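Local coordinates for Lys-gingipain W83 (Porphyromonas gingivalis, PDB 3M1H), which cleaves proteins after lysine as a secreted cysteine protease and possible virulence factor, and is represented here by its K3 cleaved adhesin domain, a calcium-binding beta jelly roll, at residues S39-H44 against D164-N169; V85-A90 against E118-K123. One frame throughout, in Å; residues are numbered along the deposited sequence.

Contact 1. Residues S39-H44 against D164-N169; sequences SSFAGH and DFFWIN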
ATOM      1  N   SER A  39     -12.722  -9.021  -6.107  1.00 19.48           N
ATOM      2  CA  SER A  39     -13.088  -8.914  -4.701  1.00 18.53           C
ATOM      3  C   SER A  39     -11.790  -8.829  -3.906  1.00 15.40           C
ATOM      4  O   SER A  39     -10.769  -9.388  -4.295  1.00 15.47           O
ATOM      5  CB  SER A  39     -13.910 -10.108  -4.222  1.00 23.27           C
ATOM      6  OG  SER A  39     -13.134 -11.302  -4.243  1.00 34.05           O
ATOM      7  N   SER A  40     -11.842  -8.103  -2.800  1.00 15.83           N
ATOM      8  CA  SER A  40     -10.683  -7.932  -1.941  1.00 14.92           C
ATOM      9  C   SER A  40     -10.079  -9.253  -1.487  1.00 14.09           C
ATOM     10  O   SER A  40     -10.766 -10.248  -1.224  1.00 13.91           O
ATOM     11  CB  SER A  40     -11.086  -7.142  -0.713  1.00 14.64           C
ATOM     12  OG  SER A  40      -9.959  -6.863   0.101  1.00 12.99           O
ATOM     13  N   PHE A  41      -8.759  -9.266  -1.407  1.00 12.81           N
ATOM     14  CA  PHE A  41      -8.052 -10.297  -0.669  1.00 13.66           C
ATOM     15  C   PHE A  41      -8.426 -10.166   0.817  1.00 14.46           C
ATOM     16  O   PHE A  41      -8.928  -9.139   1.264  1.00 13.38           O
ATOM     17  CB  PHE A  41      -6.541 -10.140  -0.856  1.00 12.81           C
ATOM     18  CG  PHE A  41      -6.070 -10.215  -2.286  1.00 13.61           C
ATOM     19  CD1 PHE A  41      -6.460 -11.258  -3.103  1.00 13.18           C
ATOM     20  CD2 PHE A  41      -5.218  -9.248  -2.816  1.00 15.08           C
ATOM     21  CE1 PHE A  41      -6.047 -11.320  -4.425  1.00 14.10           C
ATOM     22  CE2 PHE A  41      -4.790  -9.317  -4.100  1.00 13.12           C
ATOM     23  CZ  PHE A  41      -5.205 -10.359  -4.911  1.00 11.63           C
ATOM     24  N   ALA A  42      -8.198 -11.221   1.577  1.00 14.32           N
ATOM     25  CA  ALA A  42      -8.548 -11.236   2.995  1.00 14.45           C
ATOM     26  C   ALA A  42      -7.811 -10.127   3.726  1.00 13.02           C
ATOM     27  O   ALA A  42      -6.590 -10.058   3.635  1.00 14.25           O
ATOM     28  CB  ALA A  42      -8.215 -12.587   3.608  1.00 14.47           C
ATOM     29  N   GLY A  43      -8.562  -9.246   4.397  1.00 15.03           N
ATOM     30  CA  GLY A  43      -7.965  -8.101   5.088  1.00 14.99           C
ATOM     31  C   GLY A  43      -7.344  -8.498   6.410  1.00 14.21           C
ATOM     32  O   GLY A  43      -7.335  -9.659   6.792  1.00 14.24           O
ATOM     33  N   HIS A  44      -6.795  -7.530   7.120  1.00 13.18           N
ATOM     34  CA  HIS A  44      -6.183  -7.780   8.391  1.00 13.53           C
ATOM     35  C   HIS A  44      -7.331  -7.879   9.402  1.00 13.73           C
ATOM     36  O   HIS A  44      -8.008  -6.872   9.703  1.00 13.71           O
ATOM     37  CB  HIS A  44      -5.223  -6.636   8.732  1.00 15.50           C
ATOM     38  CG  HIS A  44      -4.653  -6.742  10.110  1.00 15.67           C
ATOM     39  ND1 HIS A  44      -4.817  -5.762  11.060  1.00 16.12           N
ATOM     40  CD2 HIS A  44      -3.951  -7.735  10.699  1.00 22.00           C
ATOM     41  CE1 HIS A  44      -4.239  -6.151  12.186  1.00 17.96           C
ATOM     42  NE2 HIS A  44      -3.693  -7.336  11.992  1.00 20.28           N
ATOM     43  N   ASP A 164       6.977  -8.950 -10.984  1.00 17.82           N
ATOM     44  CA  ASP A 164       6.923 -10.398 -11.077  1.00 18.48           C
ATOM     45  C   ASP A 164       6.944 -11.135  -9.753  1.00 20.97           C
ATOM     46  O   ASP A 164       7.557 -12.197  -9.632  1.00 21.35           O
ATOM     47  CB  ASP A 164       8.070 -10.875 -11.982  1.00 20.27           C
ATOM     48  CG  ASP A 164       7.793 -12.208 -12.645  1.00 25.63           C
ATOM     49  OD1 ASP A 164       6.643 -12.709 -12.679  1.00 24.31           O
ATOM     50  OD2 ASP A 164       8.796 -12.741 -13.169  1.00 29.91           O
ATOM     51  N   PHE A 165       6.231 -10.600  -8.753  1.00 19.25           N
ATOM     52  CA  PHE A 165       5.942 -11.349  -7.517  1.00 16.98           C
ATOM     53  C   PHE A 165       4.436 -11.611  -7.470  1.00 14.90           C
ATOM     54  O   PHE A 165       3.940 -12.514  -8.193  1.00 15.85           O
ATOM     55  CB  PHE A 165       6.595 -10.691  -6.286  1.00 16.90           C
ATOM     56  CG  PHE A 165       8.107 -10.754  -6.364  1.00 20.08           C
ATOM     57  CD1 PHE A 165       8.762 -11.913  -6.004  1.00 22.86           C
ATOM     58  CD2 PHE A 165       8.841  -9.686  -6.872  1.00 22.74           C
ATOM     59  CE1 PHE A 165      10.166 -12.005  -6.114  1.00 26.33           C
ATOM     60  CE2 PHE A 165      10.244  -9.768  -6.992  1.00 26.73           C
ATOM     61  CZ  PHE A 165      10.900 -10.939  -6.606  1.00 25.01           C
ATOM     62  N   PHE A 166       3.660 -10.866  -6.669  1.00 15.98           N
ATOM     63  CA  PHE A 166       2.222 -10.993  -6.781  1.00 13.70           C
ATOM     64  C   PHE A 166       1.510  -9.679  -6.410  1.00 14.47           C
ATOM     65  O   PHE A 166       1.463  -8.807  -7.228  1.00 15.15           O
ATOM     66  CB  PHE A 166       1.706 -12.232  -6.032  1.00 14.74           C
ATOM     67  CG  PHE A 166       0.295 -12.602  -6.360  1.00 13.17           C
ATOM     68  CD1 PHE A 166      -0.092 -12.769  -7.675  1.00 14.51           C
ATOM     69  CD2 PHE A 166      -0.670 -12.783  -5.367  1.00 15.92           C
ATOM     70  CE1 PHE A 166      -1.375 -13.121  -7.994  1.00 13.84           C
ATOM     71  CE2 PHE A 166      -1.970 -13.146  -5.683  1.00 13.80           C
ATOM     72  CZ  PHE A 166      -2.325 -13.315  -7.018  1.00 15.27           C
ATOM     73  N   TRP A 167       0.974  -9.537  -5.197  1.00 14.81           N
ATOM     74  CA  TRP A 167       0.385  -8.263  -4.749  1.00 12.71           C
ATOM     75  C   TRP A 167       0.904  -7.931  -3.359  1.00 13.45           C
ATOM     76  O   TRP A 167       1.263  -8.855  -2.602  1.00 14.72           O
ATOM     77  CB  TRP A 167      -1.139  -8.334  -4.674  1.00 11.12           C
ATOM     78  CG  TRP A 167      -1.889  -8.570  -5.951  1.00 14.76           C
ATOM     79  CD1 TRP A 167      -1.983  -9.713  -6.683  1.00 13.17           C
ATOM     80  CD2 TRP A 167      -2.713  -7.612  -6.597  1.00 12.28           C
ATOM     81  NE1 TRP A 167      -2.833  -9.533  -7.770  1.00 12.98           N
ATOM     82  CE2 TRP A 167      -3.265  -8.226  -7.744  1.00 10.73           C
ATOM     83  CE3 TRP A 167      -3.011  -6.265  -6.332  1.00 14.83           C
ATOM     84  CZ2 TRP A 167      -4.124  -7.545  -8.595  1.00 11.73           C
ATOM     85  CZ3 TRP A 167      -3.872  -5.594  -7.178  1.00 16.04           C
ATOM     86  CH2 TRP A 167      -4.401  -6.239  -8.307  1.00 13.46           C
ATOM     87  N   ILE A 168       0.983  -6.627  -3.075  1.00 10.96           N
ATOM     88  CA  ILE A 168       1.191  -6.073  -1.733  1.00 10.96           C
ATOM     89  C   ILE A 168      -0.174  -5.594  -1.201  1.00 10.65           C
ATOM     90  O   ILE A 168      -0.971  -5.020  -1.951  1.00 13.39           O
ATOM     91  CB  ILE A 168       2.269  -4.999  -1.703  1.00 13.20           C
ATOM     92  CG1 ILE A 168       2.509  -4.545  -0.255  1.00 13.86           C
ATOM     93  CG2 ILE A 168       1.956  -3.807  -2.587  1.00 12.39           C
ATOM     94  CD1 ILE A 168       3.833  -3.741  -0.126  1.00 14.62           C
ATOM     95  N   ASN A 169      -0.415  -5.842   0.080  1.00 10.49           N
ATOM     96  CA  ASN A 169      -1.647  -5.438   0.757  1.00 11.42           C
ATOM     97  C   ASN A 169      -1.367  -4.477   1.904  1.00 11.71           C
ATOM     98  O   ASN A 169      -0.365  -4.612   2.609  1.00 11.52           O
ATOM     99  CB  ASN A 169      -2.342  -6.634   1.359  1.00 10.25           C
ATOM    100  CG  ASN A 169      -2.738  -7.686   0.376  1.00 13.07           C
ATOM    101  OD1 ASN A 169      -3.163  -7.391  -0.722  1.00 13.06           O
ATOM    102  ND2 ASN A 169      -2.658  -8.934   0.795  1.00 16.40           N
TER
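Phe-41, from the long loop that follows strand 19-22, points its ring edge at the start of strand 167-177 in the beta jelly roll of this cleaved adhesin domain. The contact is aromatic at heart, an edge-to-face (T-shaped) pair in which the edge of Phe-41 meets the face of the Trp-167 indole. The centroid of the Phe-41 ring stands 4.8 Å from that of the five-membered ring of Trp-167, and the planes are inclined at 72°. Phe-41 CE2 comes within 3.5 Å of Trp-167 CG, while Phe-41 CZ lies beside Trp-167 CD1 at 3.7 Å. In both residues CG is anti to the carbonyl carbon (chi1 -59° for Phe-41, -63° for Trp-167), a choice that turns each ring toward the other segment.

A third ring extends the cluster. Trp-167 CD1 sits 3.4 Å above the plane of the Phe-166 ring, over its centre, so the indole presents an edge to Phe-166 while its face receives Phe-41. Phe-41 CZ also approaches Phe-166 CE2, at 4.3 Å.

No hydrogen bond links the two segments; Ser-40 OG and the Asn-169 amide are served by other partners. Ser-40 OG donates to Phe-41 O, 2.8 Å away, on a lone pair in the carbonyl plane. The buried amide of Asn-169 is gripped at both ends, OD1 by Ser-51 OG and ND2 by Gln-88 OE1, which fixes its flip. Thus held, Asn-169 OD1 lies 3.5 Å from Phe-41 CD2, near the plane of the ring and at its edge.

Contact 2. Residues V85-A90 against E118-K123; sequences VCAQDA and EVLTAK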
ATOM      1  N   VAL A  85       0.841  -4.302   6.774  1.00 13.30           N
ATOM      2  CA  VAL A  85       1.251  -4.659   5.422  1.00 12.54           C
ATOM      3  C   VAL A  85       1.487  -6.147   5.339  1.00 11.59           C
ATOM      4  O   VAL A  85       1.952  -6.752   6.318  1.00 12.82           O
ATOM      5  CB  VAL A  85       2.493  -3.870   4.974  1.00 15.21           C
ATOM      6  CG1 VAL A  85       3.702  -4.119   5.888  1.00 14.59           C
ATOM      7  CG2 VAL A  85       2.871  -4.184   3.536  1.00 16.10           C
ATOM      8  N   CYS A  86       1.132  -6.768   4.212  1.00 11.91           N
ATOM      9  CA  CYS A  86       1.577  -8.121   3.951  1.00 12.11           C
ATOM     10  C   CYS A  86       1.710  -8.376   2.459  1.00 14.49           C
ATOM     11  O   CYS A  86       1.139  -7.645   1.629  1.00 13.20           O
ATOM     12  CB  CYS A  86       0.623  -9.158   4.572  1.00 16.04           C
ATOM     13  SG  CYS A  86      -0.956  -9.454   3.730  1.00 17.87           S
ATOM     14  N   ALA A  87       2.427  -9.448   2.128  1.00 13.58           N
ATOM     15  CA  ALA A  87       2.435  -9.966   0.806  1.00 13.61           C
ATOM     16  C   ALA A  87       1.215 -10.830   0.596  1.00 12.78           C
ATOM     17  O   ALA A  87       0.922 -11.727   1.411  1.00 13.89           O
ATOM     18  CB  ALA A  87       3.744 -10.806   0.591  1.00 15.02           C
ATOM     19  N   GLN A  88       0.489 -10.660  -0.496  1.00 15.17           N
ATOM     20  CA  GLN A  88      -0.668 -11.541  -0.720  1.00 13.53           C
ATOM     21  C   GLN A  88      -0.326 -13.033  -0.926  1.00 12.93           C
ATOM     22  O   GLN A  88      -1.051 -13.910  -0.496  1.00 14.75           O
ATOM     23  CB  GLN A  88      -1.542 -11.052  -1.898  1.00 14.58           C
ATOM     24  CG  GLN A  88      -2.687 -11.990  -2.234  1.00 13.49           C
ATOM     25  CD  GLN A  88      -3.658 -12.189  -1.087  1.00 14.15           C
ATOM     26  OE1 GLN A  88      -3.646 -11.401  -0.148  1.00 13.38           O
ATOM     27  NE2 GLN A  88      -4.488 -13.226  -1.152  1.00 15.70           N
ATOM     28  N   ASP A  89       0.807 -13.285  -1.583  1.00 14.99           N
ATOM     29  CA  ASP A  89       1.313 -14.638  -1.719  1.00 15.47           C
ATOM     30  C   ASP A  89       2.584 -14.737  -0.889  1.00 15.30           C
ATOM     31  O   ASP A  89       3.589 -14.158  -1.275  1.00 17.54           O
ATOM     32  CB  ASP A  89       1.579 -14.942  -3.199  1.00 16.77           C
ATOM     33  CG  ASP A  89       1.855 -16.421  -3.458  1.00 20.61           C
ATOM     34  OD1 ASP A  89       2.354 -17.115  -2.539  1.00 18.00           O
ATOM     35  OD2 ASP A  89       1.592 -16.867  -4.595  1.00 22.44           O
ATOM     36  N   ALA A  90       2.531 -15.460   0.238  1.00 16.76           N
ATOM     37  CA  ALA A  90       3.704 -15.623   1.102  1.00 18.04           C
ATOM     38  C   ALA A  90       4.929 -16.143   0.343  1.00 19.32           C
ATOM     39  O   ALA A  90       6.039 -15.925   0.796  1.00 22.51           O
ATOM     40  CB  ALA A  90       3.388 -16.562   2.281  1.00 20.13           C
ATOM     41  N   GLU A 118      11.119  -0.363   1.929  1.00 13.92           N
ATOM     42  CA  GLU A 118      11.540  -1.734   2.148  1.00 17.77           C
ATOM     43  C   GLU A 118      11.017  -2.716   1.107  1.00 16.17           C
ATOM     44  O   GLU A 118      10.123  -2.438   0.281  1.00 15.93           O
ATOM     45  CB  GLU A 118      11.234  -2.199   3.580  1.00 25.08           C
ATOM     46  CG  GLU A 118       9.818  -2.305   3.906  1.00 26.18           C
ATOM     47  CD  GLU A 118       9.501  -2.731   5.369  1.00 34.42           C
ATOM     48  OE1 GLU A 118      10.347  -2.681   6.298  1.00 34.49           O
ATOM     49  OE2 GLU A 118       8.344  -3.107   5.569  1.00 28.11           O
ATOM     50  N   VAL A 119      11.669  -3.879   1.108  1.00 15.38           N
ATOM     51  CA  VAL A 119      11.243  -5.020   0.346  1.00 11.71           C
ATOM     52  C   VAL A 119      10.829  -6.071   1.335  1.00 17.90           C
ATOM     53  O   VAL A 119      11.622  -6.456   2.205  1.00 19.01           O
ATOM     54  CB  VAL A 119      12.345  -5.565  -0.662  1.00 14.87           C
ATOM     55  CG1 VAL A 119      11.874  -6.856  -1.333  1.00 16.35           C
ATOM     56  CG2 VAL A 119      12.666  -4.482  -1.696  1.00 16.41           C
ATOM     57  N   LEU A 120       9.579  -6.514   1.246  1.00 17.04           N
ATOM     58  CA  LEU A 120       9.038  -7.465   2.225  1.00 20.04           C
ATOM     59  C   LEU A 120       9.882  -8.710   2.256  1.00 20.47           C
ATOM     60  O   LEU A 120      10.333  -9.155   1.194  1.00 20.70           O
ATOM     61  CB  LEU A 120       7.595  -7.848   1.899  1.00 20.15           C
ATOM     62  CG  LEU A 120       6.578  -6.706   1.935  1.00 20.35           C
ATOM     63  CD1 LEU A 120       5.192  -7.268   1.642  1.00 24.47           C
ATOM     64  CD2 LEU A 120       6.599  -5.955   3.246  1.00 22.08           C
ATOM     65  N   THR A 121      10.105  -9.239   3.465  1.00 20.68           N
ATOM     66  CA  THR A 121      10.963 -10.417   3.656  1.00 25.14           C
ATOM     67  C   THR A 121      10.327 -11.698   3.110  1.00 24.02           C
ATOM     68  O   THR A 121       9.155 -12.002   3.382  1.00 24.81           O
ATOM     69  CB  THR A 121      11.308 -10.636   5.143  1.00 24.71           C
ATOM     70  OG1 THR A 121      11.637  -9.387   5.771  1.00 25.53           O
ATOM     71  CG2 THR A 121      12.486 -11.604   5.285  1.00 25.40           C
ATOM     72  N   ALA A 122      11.076 -12.436   2.298  1.00 22.40           N
ATOM     73  CA  ALA A 122      10.599 -13.741   1.839  1.00 20.28           C
ATOM     74  C   ALA A 122      10.960 -14.783   2.920  1.00 21.55           C
ATOM     75  O   ALA A 122      12.131 -15.029   3.184  1.00 21.80           O
ATOM     76  CB  ALA A 122      11.232 -14.105   0.516  1.00 24.42           C
ATOM     77  N   LYS A 123       9.952 -15.347   3.577  1.00 18.57           N
ATOM     78  CA  LYS A 123      10.160 -16.372   4.591  1.00 21.32           C
ATOM     79  C   LYS A 123      10.016 -17.752   3.982  1.00 20.60           C
ATOM     80  O   LYS A 123      10.556 -18.733   4.507  1.00 20.99           O
ATOM     81  CB  LYS A 123       9.147 -16.202   5.733  1.00 21.45           C
ATOM     82  CG  LYS A 123       9.138 -14.791   6.330  1.00 27.37           C
TER
HETATM   83  O   HOH W   1       7.191 -14.964   2.973  1.00 20.73           O
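An apolar contact without direct hydrogen bonds joins the end of strand 79-87 to the chain leaving strand 116-119, an outermost strand of the other five-stranded sheet of the jelly roll. Leu-120, just past the end of strand 116-119, supplies nearly all of it, with its two methyls on different targets. Leu-120 CD1 settles against the backbone, 3.6 Å from Ala-87 N and 3.7 Å from Cys-86 C, and also touches the methyl of Ala-87, with Leu-120 CD1 and Ala-87 CB 4.0 Å apart. Leu-120 CD2 meets Val-85 CG2 at 4.1 Å, where the two side chains pass each other in opposite directions. With CG anti to the carbonyl carbon (chi1 -63°), Leu-120 holds both methyls toward strand 79-87. Tyr-97 of strand 96-102 touches both Val-85 and Leu-120.

Farther along, one water bridges the loops: it donates to Ala-90 O at 2.6 Å and accepts from Lys-123 N at 2.9 Å.

Since every direct touch is made by a Leu-120 methyl, against methyls or backbone atoms, the contact rests on van der Waals packing, probably with a hydrophobic contribution, and polar linkage is left to the solvent-mediated bridge between the two loop backbones.

From the N terminus, the chain first supplies 39-44, then runs through strands 50-53 and 65-69 into strand 79-87, whose end opens contact 2. That contact closes a short loop containing strand 96-102 when 118-123 returns. Only after strands 142-148 and 154-160 does 164-169 close contact 1, so contact 2 is nested inside the larger loop. Strands 79-87 and 167-177 are antiparallel neighbours, and Asn-169 N is probably hydrogen-bonded to Cys-86 O. Gln-88 OE1 packs near Phe-41 CB, and Val-85 CG2 near Asn-169 O. Contact 1 thus fastens a loop to this sheet, while contact 2 packs the chain leaving the edge strand of the other sheet against it.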